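Aminoglycoside phosphotransferase (Mycobacterium smegmatis, PDB 6EF6) phosphorylates (S)-1-amino-2-propanol, as the kinase of a microcompartment for aminoacetone utilization. Local coordinates at residues Pro100-Thr113 with Val122-Gly134. Residues are numbered along the deposited sequence; the frame is centred on the assembly and turned at random.
Sequences PTVVPARDGRRVVT and VPRHVVHFEMVGG. With BEZ (benzoic acid), chain B.
One water grips three backbone groups between the two places where 100-113 pairs with the strand 124-130: it donates to Val103 O and to Arg110 O and accepts from His128 N, the bond to Arg110 O being 2.6 Å. It thereby fills in for the direct pairing that is interrupted here. Beyond it, Val103 N reaches His128 O at 2.7 Å, almost straight at hydrogen (173°) but from above the carbonyl plane, while Glu130 N meets Thr101 O nearly along the C=O axis. At the other end Val112 and Val126 form an antiparallel hydrogen-bonded pair, with both N-H groups used.

Beta-branched valines suit these extended backbones, and Val103 also lays its CB over one face of the His128 ring in a CH-pi contact, 4.2 Å from the centroid. The far nitrogen of that ring, NE2, is hydrogen-bonded to Ser66 OG. Next to the Val112-Val126 pair, in a non-hydrogen-bonded pair, Thr113 and His125 lie side by side; with OG1 anti to its carbonyl carbon (chi1 -61°), Thr113 brings the hydroxyl to the ring edge, where OG1 and His125 ND1 are hydrogen-bonded at 2.9 Å. Hydroxyl and imidazole suit each other because either can give or take the proton.

The flat apolar ring of Phe129 offers both faces: Val127 CG1 covers one near its rim, and benzoic acid the other, with Phe129 CD2 3.6 Å from its C6. Pro100, rigid and apolar, sets CB 3.5 Å from Phe129 CD1, and its CG touches the ligand ring; benzoic acid is also hydrogen-bonded to Arg69. A second water ties Thr101 N to Glu130 O next to Pro100.

The strands 112-114 and 124-130 form a beta hairpin at one edge of the five-stranded antiparallel sheet, characteristic of the N-terminal lobe of the kinase-like phosphotransferase fold, and Pro100 and Phe129 contribute to the benzoic acid pocket, which Ile251 and Asp252 help to complete.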
loop_
_atom_site.group_PDB
_atom_site.type_symbol
_atom_site.label_atom_id
_atom_site.label_comp_id
_atom_site.label_asym_id
_atom_site.label_seq_id
_atom_site.Cartn_x
_atom_site.Cartn_y
_atom_site.Cartn_z
ATOM N N PRO A 100 13.046 0.168 5.181
ATOM C CA PRO A 100 13.582 1.293 5.960
ATOM C C PRO A 100 14.114 0.853 7.311
ATOM O O PRO A 100 13.646 -0.123 7.900
ATOM C CB PRO A 100 12.372 2.210 6.148
ATOM C CG PRO A 100 11.371 1.770 5.047
ATOM C CD PRO A 100 11.588 0.294 4.990
ATOM N N THR A 101 15.084 1.624 7.806
ATOM C CA THR A 101 15.659 1.448 9.134
ATOM C C THR A 101 15.184 2.566 10.048
ATOM O O THR A 101 15.367 3.749 9.748
ATOM C CB THR A 101 17.182 1.490 9.078
ATOM O OG1 THR A 101 17.665 0.417 8.251
ATOM C CG2 THR A 101 17.764 1.319 10.459
ATOM N N VAL A 102 14.602 2.193 11.182
ATOM C CA VAL A 102 14.084 3.185 12.103
ATOM C C VAL A 102 15.244 3.884 12.815
ATOM O O VAL A 102 16.241 3.252 13.193
ATOM C CB VAL A 102 13.137 2.494 13.101
ATOM C CG1 VAL A 102 12.777 3.464 14.236
ATOM C CG2 VAL A 102 11.898 2.018 12.418
ATOM N N VAL A 103 15.125 5.197 12.983
ATOM C CA VAL A 103 16.044 5.990 13.808
ATOM C C VAL A 103 15.373 6.194 15.163
ATOM O O VAL A 103 14.363 6.905 15.233
ATOM C CB VAL A 103 16.344 7.342 13.150
ATOM C CG1 VAL A 103 17.173 8.258 14.084
ATOM C CG2 VAL A 103 17.060 7.130 11.869
ATOM N N PRO A 104 15.876 5.605 16.238
ATOM C CA PRO A 104 15.243 5.848 17.536
ATOM C C PRO A 104 15.427 7.279 18.007
ATOM O O PRO A 104 16.405 7.956 17.675
ATOM C CB PRO A 104 15.961 4.872 18.478
ATOM C CG PRO A 104 16.488 3.801 17.577
ATOM C CD PRO A 104 16.875 4.527 16.320
ATOM N N ALA A 105 14.452 7.722 18.792
ATOM C CA ALA A 105 14.490 9.039 19.410
ATOM C C ALA A 105 15.560 9.067 20.494
ATOM O O ALA A 105 16.214 8.051 20.786
ATOM C CB ALA A 105 13.133 9.386 20.008
ATOM N N ARG A 106 15.714 10.235 21.135
ATOM C CA ARG A 106 16.807 10.409 22.082
ATOM C C ARG A 106 16.632 9.583 23.347
ATOM O O ARG A 106 17.596 9.427 24.103
ATOM C CB ARG A 106 16.937 11.881 22.481
ATOM C CG ARG A 106 17.439 12.747 21.377
ATOM C CD ARG A 106 17.087 14.224 21.636
ATOM N NE ARG A 106 17.497 14.716 22.962
ATOM C CZ ARG A 106 18.744 15.044 23.286
ATOM N NH1 ARG A 106 19.714 14.872 22.406
ATOM N NH2 ARG A 106 19.037 15.499 24.492
ATOM N N ASP A 107 15.427 9.078 23.598
ATOM C CA ASP A 107 15.150 8.208 24.728
ATOM C C ASP A 107 15.015 6.757 24.301
ATOM O O ASP A 107 14.654 5.907 25.125
ATOM C CB ASP A 107 13.865 8.634 25.442
ATOM C CG ASP A 107 12.631 8.549 24.545
ATOM O OD1 ASP A 107 12.779 8.281 23.355
ATOM O OD2 ASP A 107 11.513 8.784 25.070
ATOM N N GLY A 108 15.324 6.467 23.054
ATOM C CA GLY A 108 15.366 5.102 22.569
ATOM C C GLY A 108 14.080 4.604 21.970
ATOM O O GLY A 108 14.048 3.475 21.463
ATOM N N ARG A 109 13.015 5.373 21.999
ATOM C CA ARG A 109 11.756 4.851 21.504
ATOM C C ARG A 109 11.649 5.024 20.000
ATOM O O ARG A 109 12.279 5.898 19.399
ATOM C CB ARG A 109 10.605 5.492 22.258
ATOM C CG ARG A 109 10.682 5.047 23.742
ATOM C CD ARG A 109 9.699 5.729 24.667
ATOM N NE ARG A 109 8.427 6.000 24.004
ATOM C CZ ARG A 109 8.028 7.198 23.581
ATOM N NH1 ARG A 109 6.848 7.324 22.986
ATOM N NH2 ARG A 109 8.787 8.275 23.757
ATOM N N ARG A 110 10.861 4.154 19.389
ATOM C CA ARG A 110 10.734 4.152 17.942
ATOM C C ARG A 110 9.620 5.051 17.445
ATOM O O ARG A 110 9.712 5.571 16.334
ATOM C CB ARG A 110 10.473 2.728 17.463
ATOM C CG ARG A 110 11.617 1.799 17.778
ATOM C CD ARG A 110 11.419 0.356 17.264
ATOM N NE ARG A 110 10.233 -0.246 17.838
ATOM C CZ ARG A 110 9.755 -1.432 17.435
ATOM N NH1 ARG A 110 10.413 -2.134 16.531
ATOM N NH2 ARG A 110 8.641 -1.900 17.972
ATOM N N VAL A 111 8.543 5.195 18.205
ATOM C CA VAL A 111 7.409 6.034 17.823
ATOM C C VAL A 111 7.355 7.219 18.774
ATOM O O VAL A 111 7.168 7.041 19.982
ATOM C CB VAL A 111 6.095 5.252 17.873
ATOM C CG1 VAL A 111 4.947 6.143 17.347
ATOM C CG2 VAL A 111 6.246 3.952 17.056
ATOM N N VAL A 112 7.492 8.427 18.227
ATOM C CA VAL A 112 7.389 9.665 19.004
ATOM C C VAL A 112 5.978 10.198 18.833
ATOM O O VAL A 112 5.538 10.425 17.704
ATOM C CB VAL A 112 8.411 10.711 18.523
ATOM C CG1 VAL A 112 8.160 12.057 19.184
ATOM C CG2 VAL A 112 9.825 10.231 18.811
ATOM N N THR A 113 5.290 10.457 19.943
ATOM C CA THR A 113 3.961 11.050 19.915
ATOM C C THR A 113 4.077 12.487 20.372
ATOM O O THR A 113 4.621 12.745 21.449
ATOM C CB THR A 113 3.007 10.297 20.845
ATOM O OG1 THR A 113 2.891 8.940 20.411
ATOM C CG2 THR A 113 1.620 10.936 20.836
ATOM N N VAL A 122 -6.057 15.691 18.728
ATOM C CA VAL A 122 -5.468 14.544 19.417
ATOM C C VAL A 122 -3.977 14.379 19.087
ATOM O O VAL A 122 -3.516 14.832 18.043
ATOM C CB VAL A 122 -6.243 13.230 19.119
ATOM C CG1 VAL A 122 -7.675 13.321 19.643
ATOM C CG2 VAL A 122 -6.217 12.902 17.620
ATOM N N PRO A 123 -3.236 13.736 19.988
ATOM C CA PRO A 123 -1.813 13.475 19.735
ATOM C C PRO A 123 -1.535 12.821 18.378
ATOM O O PRO A 123 -2.343 12.055 17.849
ATOM C CB PRO A 123 -1.420 12.551 20.891
ATOM C CG PRO A 123 -2.329 12.960 22.020
ATOM C CD PRO A 123 -3.613 13.454 21.390
ATOM N N ARG A 124 -0.364 13.138 17.819
ATOM C CA ARG A 124 0.082 12.652 16.520
ATOM C C ARG A 124 1.349 11.828 16.681
ATOM O O ARG A 124 2.252 12.208 17.438
ATOM C CB ARG A 124 0.405 13.840 15.611
ATOM C CG ARG A 124 -0.726 14.852 15.542
ATOM C CD ARG A 124 -1.873 14.278 14.759
ATOM N NE ARG A 124 -1.442 13.967 13.413
ATOM C CZ ARG A 124 -1.354 14.855 12.427
ATOM N NH1 ARG A 124 -1.678 16.127 12.625
ATOM N NH2 ARG A 124 -0.948 14.467 11.234
ATOM N N HIS A 125 1.411 10.716 15.963
ATOM C CA HIS A 125 2.543 9.808 16.029
ATOM C C HIS A 125 3.500 10.060 14.868
ATOM O O HIS A 125 3.082 10.390 13.745
ATOM C CB HIS A 125 2.045 8.356 16.041
ATOM C CG HIS A 125 0.874 8.148 16.953
ATOM N ND1 HIS A 125 0.918 8.443 18.301
ATOM C CD2 HIS A 125 -0.383 7.710 16.705
ATOM C CE1 HIS A 125 -0.262 8.200 18.840
ATOM N NE2 HIS A 125 -1.064 7.739 17.897
ATOM N N VAL A 126 4.791 9.916 15.156
ATOM C CA VAL A 126 5.863 10.204 14.219
ATOM C C VAL A 126 6.866 9.057 14.268
ATOM O O VAL A 126 7.161 8.534 15.343
ATOM C CB VAL A 126 6.516 11.556 14.598
ATOM C CG1 VAL A 126 7.600 11.883 13.647
ATOM C CG2 VAL A 126 5.447 12.667 14.610
ATOM N N VAL A 127 7.382 8.654 13.110
ATOM C CA VAL A 127 8.497 7.709 13.035
ATOM C C VAL A 127 9.589 8.314 12.153
ATOM O O VAL A 127 9.299 8.918 11.117
ATOM C CB VAL A 127 8.066 6.305 12.528
ATOM C CG1 VAL A 127 9.255 5.379 12.546
ATOM C CG2 VAL A 127 6.941 5.761 13.350
ATOM N N HIS A 128 10.841 8.185 12.584
ATOM C CA HIS A 128 12.015 8.699 11.885
ATOM C C HIS A 128 12.757 7.527 11.262
ATOM O O HIS A 128 12.963 6.506 11.926
ATOM C CB HIS A 128 12.899 9.431 12.890
ATOM C CG HIS A 128 13.954 10.310 12.293
ATOM N ND1 HIS A 128 14.800 11.054 13.089
ATOM C CD2 HIS A 128 14.285 10.612 11.016
ATOM C CE1 HIS A 128 15.619 11.757 12.333
ATOM N NE2 HIS A 128 15.323 11.521 11.070
ATOM N N PHE A 129 13.118 7.641 9.988
ATOM C CA PHE A 129 13.834 6.593 9.271
ATOM C C PHE A 129 15.152 7.117 8.708
ATOM O O PHE A 129 15.283 8.313 8.413
ATOM C CB PHE A 129 12.988 6.083 8.083
ATOM C CG PHE A 129 11.674 5.441 8.483
ATOM C CD1 PHE A 129 11.638 4.133 8.955
ATOM C CD2 PHE A 129 10.471 6.140 8.351
ATOM C CE1 PHE A 129 10.418 3.532 9.294
ATOM C CE2 PHE A 129 9.258 5.568 8.702
ATOM C CZ PHE A 129 9.222 4.243 9.149
ATOM N N GLU A 130 16.104 6.201 8.480
ATOM C CA GLU A 130 17.333 6.572 7.797
ATOM C C GLU A 130 17.021 6.923 6.349
ATOM O O GLU A 130 15.990 6.519 5.791
ATOM C CB GLU A 130 18.366 5.444 7.862
ATOM C CG GLU A 130 18.793 5.099 9.286
ATOM C CD GLU A 130 19.963 4.133 9.365
ATOM O OE1 GLU A 130 20.390 3.601 8.319
ATOM O OE2 GLU A 130 20.449 3.898 10.493
ATOM N N MET A 131 17.930 7.678 5.740
ATOM C CA MET A 131 17.765 8.058 4.342
ATOM C C MET A 131 17.652 6.799 3.475
ATOM O O MET A 131 18.228 5.746 3.773
ATOM C CB MET A 131 18.936 8.943 3.889
ATOM C CG MET A 131 18.808 9.491 2.501
ATOM S SD MET A 131 17.255 10.339 2.249
ATOM C CE MET A 131 17.402 10.900 0.568
ATOM N N VAL A 132 16.846 6.906 2.421
ATOM C CA VAL A 132 16.596 5.827 1.471
ATOM C C VAL A 132 16.998 6.319 0.089
ATOM O O VAL A 132 16.568 7.397 -0.333
ATOM C CB VAL A 132 15.108 5.439 1.482
ATOM C CG1 VAL A 132 14.804 4.442 0.348
ATOM C CG2 VAL A 132 14.704 4.852 2.827
ATOM N N GLY A 133 17.816 5.532 -0.618
ATOM C CA GLY A 133 18.171 5.896 -1.981
ATOM C C GLY A 133 16.942 5.988 -2.870
ATOM O O GLY A 133 16.158 5.036 -2.981
ATOM N N GLY A 134 16.779 7.131 -3.527
ATOM C CA GLY A 134 15.646 7.386 -4.385
ATOM C C GLY A 134 14.651 8.351 -3.784
ATOM O O GLY A 134 13.731 8.790 -4.487
HETATM C C BEZ B . 7.043 5.630 4.918
HETATM O O1 BEZ B . 6.827 4.614 5.579
HETATM O O2 BEZ B . 6.094 6.431 4.680
HETATM C C1 BEZ B . 8.427 5.869 4.418
HETATM C C2 BEZ B . 8.650 6.734 3.363
HETATM C C3 BEZ B . 9.949 6.946 2.915
HETATM C C4 BEZ B . 11.009 6.280 3.514
HETATM C C5 BEZ B . 10.778 5.413 4.578
HETATM C C6 BEZ B . 9.487 5.205 5.015
HETATM O O HOH W 1 15.708 3.827 6.022
HETATM O O HOH W 2 18.985 3.847 12.976
HETATM O O HOH W 3 11.483 7.170 15.284
#